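Local structure of exopolygalacturonase (Yersinia enterocolitica, 2UVF) at residues Glu239-Ser253 with Gly327-Val339. The protein is a family 28 glycoside hydrolase that probably releases digalacturonate from the ends of pectic polygalacturonate chains. Sequence-based numbering, arbitrary orientation.
Sequences ERPASLINAIDPNNS and GQRRSSLMTLRGV. With ADA (alpha-D-galactopyranuronic acid), chain C; SO4 (sulfate ion), chain D.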
loop_
_atom_site.group_PDB
_atom_site.type_symbol
_atom_site.label_atom_id
_atom_site.label_comp_id
_atom_site.label_asym_id
_atom_site.label_seq_id
_atom_site.Cartn_x
_atom_site.Cartn_y
_atom_site.Cartn_z
ATOM N N GLU A 239 23.477 -7.524 -3.197
ATOM C CA GLU A 239 22.462 -8.562 -3.335
ATOM C C GLU A 239 21.701 -8.738 -2.018
ATOM O O GLU A 239 22.301 -8.738 -0.937
ATOM C CB GLU A 239 23.137 -9.880 -3.749
ATOM C CG GLU A 239 22.248 -11.128 -3.820
ATOM C CD GLU A 239 21.534 -11.323 -5.145
ATOM O OE1 GLU A 239 21.542 -10.412 -5.998
ATOM O OE2 GLU A 239 20.946 -12.405 -5.335
ATOM N N ARG A 240 20.382 -8.897 -2.123
ATOM C CA ARG A 240 19.527 -9.035 -0.945
ATOM C C ARG A 240 19.066 -10.484 -0.809
ATOM O O ARG A 240 18.967 -11.201 -1.809
ATOM C CB ARG A 240 18.330 -8.084 -1.056
ATOM C CG ARG A 240 18.712 -6.638 -0.907
ATOM C CD ARG A 240 17.545 -5.735 -1.193
ATOM N NE ARG A 240 17.786 -4.384 -0.704
ATOM C CZ ARG A 240 16.849 -3.448 -0.584
ATOM N NH1 ARG A 240 15.586 -3.697 -0.913
ATOM N NH2 ARG A 240 17.176 -2.261 -0.124
ATOM N N PRO A 241 18.782 -10.935 0.422
ATOM C CA PRO A 241 18.324 -12.302 0.477
ATOM C C PRO A 241 16.894 -12.432 -0.048
ATOM O O PRO A 241 16.214 -11.415 -0.282
ATOM C CB PRO A 241 18.389 -12.628 1.968
ATOM C CG PRO A 241 18.191 -11.336 2.653
ATOM C CD PRO A 241 18.836 -10.312 1.758
ATOM N N ALA A 242 16.461 -13.678 -0.240
ATOM C CA ALA A 242 15.087 -13.976 -0.544
ATOM C C ALA A 242 14.173 -13.562 0.628
ATOM O O ALA A 242 14.563 -13.622 1.799
ATOM C CB ALA A 242 14.925 -15.463 -0.834
ATOM N N SER A 243 12.961 -13.126 0.277
ATOM C CA SER A 243 11.880 -12.928 1.237
ATOM C C SER A 243 11.316 -14.278 1.649
ATOM O O SER A 243 11.728 -15.318 1.125
ATOM C CB SER A 243 10.774 -12.075 0.602
ATOM O OG SER A 243 11.279 -10.815 0.171
ATOM N N LEU A 244 10.354 -14.263 2.570
ATOM C CA LEU A 244 9.646 -15.465 2.958
ATOM C C LEU A 244 8.894 -16.057 1.758
ATOM O O LEU A 244 8.899 -17.269 1.547
ATOM C CB LEU A 244 8.687 -15.162 4.119
ATOM C CG LEU A 244 8.002 -16.323 4.846
ATOM C CD1 LEU A 244 9.049 -17.292 5.437
ATOM C CD2 LEU A 244 7.039 -15.817 5.930
ATOM N N ILE A 245 8.247 -15.192 0.981
ATOM C CA ILE A 245 7.547 -15.619 -0.227
ATOM C C ILE A 245 8.074 -14.823 -1.392
ATOM O O ILE A 245 8.189 -13.594 -1.325
ATOM C CB ILE A 245 5.999 -15.476 -0.120
ATOM C CG1 ILE A 245 5.456 -16.348 1.012
ATOM C CG2 ILE A 245 5.315 -15.820 -1.459
ATOM C CD1 ILE A 245 4.251 -15.779 1.690
ATOM N N ASN A 246 8.416 -15.537 -2.457
ATOM C CA ASN A 246 9.048 -14.925 -3.615
ATOM C C ASN A 246 8.370 -15.296 -4.917
ATOM O O ASN A 246 7.855 -16.387 -5.058
ATOM C CB ASN A 246 10.503 -15.379 -3.719
ATOM C CG ASN A 246 11.288 -15.098 -2.488
ATOM O OD1 ASN A 246 11.816 -14.011 -2.329
ATOM N ND2 ASN A 246 11.402 -16.088 -1.615
ATOM N N ALA A 247 8.394 -14.373 -5.868
ATOM C CA ALA A 247 8.259 -14.721 -7.278
ATOM C C ALA A 247 9.384 -13.988 -8.008
ATOM O O ALA A 247 9.188 -12.897 -8.540
ATOM C CB ALA A 247 6.883 -14.340 -7.815
ATOM N N ILE A 248 10.577 -14.592 -7.996
ATOM C CA ILE A 248 11.803 -13.958 -8.515
ATOM C C ILE A 248 12.530 -14.875 -9.498
ATOM O O ILE A 248 12.948 -15.974 -9.138
ATOM C CB ILE A 248 12.796 -13.541 -7.364
ATOM C CG1 ILE A 248 12.091 -12.688 -6.304
ATOM C CG2 ILE A 248 14.036 -12.803 -7.939
ATOM C CD1 ILE A 248 12.907 -12.374 -5.064
ATOM N N ASP A 249 12.673 -14.422 -10.741
ATOM C CA ASP A 249 13.516 -15.109 -11.727
ATOM C C ASP A 249 14.978 -14.704 -11.503
ATOM O O ASP A 249 15.302 -13.512 -11.565
ATOM C CB ASP A 249 13.070 -14.760 -13.151
ATOM C CG ASP A 249 13.780 -15.595 -14.226
ATOM O OD1 ASP A 249 14.864 -15.160 -14.690
ATOM O OD2 ASP A 249 13.237 -16.657 -14.628
ATOM N N PRO A 250 15.870 -15.700 -11.277
ATOM C CA PRO A 250 17.274 -15.473 -10.899
ATOM C C PRO A 250 17.980 -14.488 -11.809
ATOM O O PRO A 250 18.967 -13.881 -11.390
ATOM C CB PRO A 250 17.916 -16.855 -11.056
ATOM C CG PRO A 250 16.920 -17.679 -11.837
ATOM C CD PRO A 250 15.590 -17.142 -11.419
ATOM N N ASN A 251 17.463 -14.322 -13.028
ATOM C CA ASN A 251 18.107 -13.497 -14.057
ATOM C C ASN A 251 17.392 -12.179 -14.371
ATOM O O ASN A 251 18.045 -11.165 -14.658
ATOM C CB ASN A 251 18.267 -14.299 -15.368
ATOM C CG ASN A 251 19.194 -15.501 -15.224
ATOM O OD1 ASN A 251 20.288 -15.399 -14.651
ATOM N ND2 ASN A 251 18.763 -16.648 -15.753
ATOM N N ASN A 252 16.062 -12.187 -14.322
ATOM C CA ASN A 252 15.294 -11.166 -15.018
ATOM C C ASN A 252 14.078 -10.598 -14.309
ATOM O O ASN A 252 13.330 -11.315 -13.658
ATOM C CB ASN A 252 14.884 -11.702 -16.385
ATOM C CG ASN A 252 16.068 -12.171 -17.198
ATOM O OD1 ASN A 252 17.060 -11.444 -17.333
ATOM N ND2 ASN A 252 15.983 -13.392 -17.737
ATOM N N SER A 253 13.878 -9.298 -14.482
ATOM C CA SER A 253 12.809 -8.591 -13.782
ATOM C C SER A 253 11.597 -8.271 -14.660
ATOM O O SER A 253 10.562 -7.848 -14.146
ATOM C CB SER A 253 13.355 -7.332 -13.113
ATOM O OG SER A 253 14.109 -6.550 -14.022
ATOM N N GLY A 327 20.768 -2.414 6.477
ATOM C CA GLY A 327 20.038 -1.823 5.359
ATOM C C GLY A 327 19.700 -2.735 4.189
ATOM O O GLY A 327 18.751 -2.457 3.425
ATOM N N GLN A 328 20.455 -3.824 4.027
ATOM C CA GLN A 328 20.319 -4.652 2.823
ATOM C C GLN A 328 20.040 -6.138 3.050
ATOM O O GLN A 328 19.490 -6.806 2.185
ATOM C CB GLN A 328 21.557 -4.486 1.901
ATOM C CG GLN A 328 21.943 -3.049 1.549
ATOM C CD GLN A 328 20.818 -2.258 0.868
ATOM O OE1 GLN A 328 20.732 -1.058 1.015
ATOM N NE2 GLN A 328 19.970 -2.930 0.133
ATOM N N ARG A 329 20.405 -6.649 4.212
ATOM C CA ARG A 329 20.481 -8.096 4.392
ATOM C C ARG A 329 19.380 -8.741 5.255
ATOM O O ARG A 329 19.417 -9.944 5.502
ATOM C CB ARG A 329 21.886 -8.500 4.880
ATOM C CG ARG A 329 23.060 -7.983 4.012
ATOM C CD ARG A 329 23.174 -8.738 2.713
ATOM N NE ARG A 329 23.144 -10.173 2.973
ATOM C CZ ARG A 329 22.752 -11.087 2.096
ATOM N NH1 ARG A 329 22.344 -10.727 0.875
ATOM N NH2 ARG A 329 22.765 -12.374 2.445
ATOM N N ARG A 330 18.385 -7.965 5.683
ATOM C CA ARG A 330 17.190 -8.552 6.345
ATOM C C ARG A 330 16.176 -8.955 5.282
ATOM O O ARG A 330 15.960 -8.208 4.336
ATOM C CB ARG A 330 16.546 -7.544 7.291
ATOM C CG ARG A 330 17.477 -6.989 8.329
ATOM C CD ARG A 330 16.779 -5.994 9.221
ATOM N NE ARG A 330 16.856 -4.623 8.723
ATOM C CZ ARG A 330 15.870 -3.732 8.821
ATOM N NH1 ARG A 330 14.695 -4.077 9.362
ATOM N NH2 ARG A 330 16.044 -2.509 8.358
ATOM N N SER A 331 15.576 -10.134 5.427
ATOM C CA SER A 331 14.538 -10.605 4.507
ATOM C C SER A 331 13.203 -9.852 4.651
ATOM O O SER A 331 12.622 -9.788 5.738
ATOM C CB SER A 331 14.275 -12.104 4.713
ATOM O OG SER A 331 15.209 -12.935 4.013
ATOM N N SER A 332 12.731 -9.287 3.543
ATOM C CA SER A 332 11.367 -8.769 3.446
ATOM C C SER A 332 10.368 -9.913 3.520
ATOM O O SER A 332 10.740 -11.095 3.414
ATOM C CB SER A 332 11.175 -8.007 2.136
ATOM O OG SER A 332 11.846 -6.780 2.214
ATOM N N LEU A 333 9.102 -9.582 3.705
ATOM C CA LEU A 333 8.099 -10.627 3.837
ATOM C C LEU A 333 7.734 -11.269 2.491
ATOM O O LEU A 333 7.607 -12.486 2.386
ATOM C CB LEU A 333 6.858 -10.084 4.564
ATOM C CG LEU A 333 5.895 -11.171 5.044
ATOM C CD1 LEU A 333 5.709 -11.135 6.567
ATOM C CD2 LEU A 333 4.581 -11.091 4.279
ATOM N N MET A 334 7.573 -10.448 1.462
ATOM C CA MET A 334 7.110 -10.929 0.170
ATOM C C MET A 334 7.727 -10.071 -0.912
ATOM O O MET A 334 7.717 -8.860 -0.812
ATOM C CB MET A 334 5.585 -10.870 0.075
ATOM C CG MET A 334 5.030 -11.628 -1.104
ATOM S SD MET A 334 3.247 -11.531 -1.298
ATOM C CE MET A 334 2.666 -12.447 0.133
ATOM N N THR A 335 8.287 -10.705 -1.934
ATOM C CA THR A 335 8.856 -9.967 -3.052
ATOM C C THR A 335 8.463 -10.629 -4.350
ATOM O O THR A 335 8.952 -11.693 -4.673
ATOM C CB THR A 335 10.399 -9.853 -2.957
ATOM O OG1 THR A 335 10.746 -9.214 -1.721
ATOM C CG2 THR A 335 10.956 -9.043 -4.130
ATOM N N LEU A 336 7.575 -9.980 -5.093
ATOM C CA LEU A 336 7.092 -10.525 -6.344
ATOM C C LEU A 336 7.588 -9.615 -7.419
ATOM O O LEU A 336 7.274 -8.430 -7.418
ATOM C CB LEU A 336 5.562 -10.595 -6.372
ATOM C CG LEU A 336 4.874 -11.140 -5.121
ATOM C CD1 LEU A 336 3.389 -10.855 -5.271
ATOM C CD2 LEU A 336 5.162 -12.630 -4.871
ATOM N N ARG A 337 8.363 -10.185 -8.337
ATOM C CA ARG A 337 9.048 -9.411 -9.367
ATOM C C ARG A 337 8.765 -9.967 -10.774
ATOM O O ARG A 337 8.777 -11.188 -10.991
ATOM C CB ARG A 337 10.549 -9.381 -9.086
ATOM C CG ARG A 337 11.302 -8.405 -9.973
ATOM C CD ARG A 337 12.775 -8.345 -9.645
ATOM N NE ARG A 337 13.476 -9.585 -9.971
ATOM C CZ ARG A 337 14.802 -9.694 -10.034
ATOM N NH1 ARG A 337 15.571 -8.639 -9.818
ATOM N NH2 ARG A 337 15.363 -10.852 -10.342
ATOM N N GLY A 338 8.504 -9.062 -11.711
ATOM C CA GLY A 338 8.199 -9.426 -13.094
ATOM C C GLY A 338 6.858 -10.078 -13.353
ATOM O O GLY A 338 6.648 -10.606 -14.440
ATOM N N VAL A 339 5.938 -10.026 -12.381
ATOM C CA VAL A 339 4.664 -10.738 -12.491
ATOM C C VAL A 339 3.608 -9.975 -13.295
ATOM O O VAL A 339 3.389 -8.770 -13.104
ATOM C CB VAL A 339 4.108 -11.208 -11.104
ATOM C CG1 VAL A 339 2.906 -12.119 -11.280
ATOM C CG2 VAL A 339 5.179 -11.941 -10.314
HETATM C C1 ADA C . 13.020 3.299 -0.165
HETATM C C2 ADA C . 11.823 3.096 -1.116
HETATM C C3 ADA C . 11.199 1.724 -0.792
HETATM C C4 ADA C . 12.259 0.594 -0.978
HETATM C C5 ADA C . 13.477 0.870 -0.069
HETATM C C6 ADA C . 14.675 -0.118 -0.116
HETATM O O2 ADA C . 10.867 4.167 -0.994
HETATM O O3 ADA C . 10.034 1.497 -1.581
HETATM O O4 ADA C . 12.671 0.481 -2.344
HETATM O O5 ADA C . 13.998 2.216 -0.289
HETATM O O6B ADA C . 15.811 0.394 -0.230
HETATM O O6A ADA C . 14.456 -1.350 -0.023
HETATM S S SO4 D . 19.127 -10.395 -9.959
HETATM O O1 SO4 D . 18.855 -11.574 -9.134
HETATM O O2 SO4 D . 18.575 -9.165 -9.365
HETATM O O3 SO4 D . 20.581 -10.227 -10.101
HETATM O O4 SO4 D . 18.529 -10.652 -11.274
HETATM O O HOH W 1 13.793 -10.280 0.776
HETATM O O HOH W 2 11.768 -11.880 -11.419
#
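The hydroxyls of S243 and T335 meet at 2.5 Å, OG to OG1, where residues 239-253 and 327-339 run side by side. Small polar residues suit this buried place: S243 OG also bonds a water that donates to P241 O and accepts from S332 N, so one water ties both loops together.

Toward the ligand pocket, R240 is extended from CG to NE, which carries its guanidinium out to the galacturonate: NH1 and NH2 both donate to O6A, and NH2 also reaches O6B at 3.0 Å. Q328 lies at the guanidinium edge. R329 bends back to give NH1 to E239 O at 2.7 Å, entering from above the carbonyl plane, while P241 CD rests over a face of its guanidinium.

In the other direction, I245-A247 pairs in parallel with M334-L336, adjacent coils of the beta-helix. I245 CD1 packs on M334 CE, and A247 CB, small enough to admit both neighbours, touches L336 CD2 at 3.8 Å and V339 CG2. R337 runs out extended, then bends at chi3 (68°), which lays one guanidinium face against S253 CB. At its edge NH2 gives D249 O a weak bond, and NH1 meets O2 of a sulfate, probably from the crystallisation liquor, at 3.1 Å.

Behind these, N246 fixes the S243 turn: OD1 accepts from S243 N, and ND2 donates to S243 O and to L201 O of strand 194-202. R240, its backbone bonded to strand 228-230, makes three bonds to O6A and O6B, consistent with recognition of the uronate carboxylate, probably helped by opposite charge.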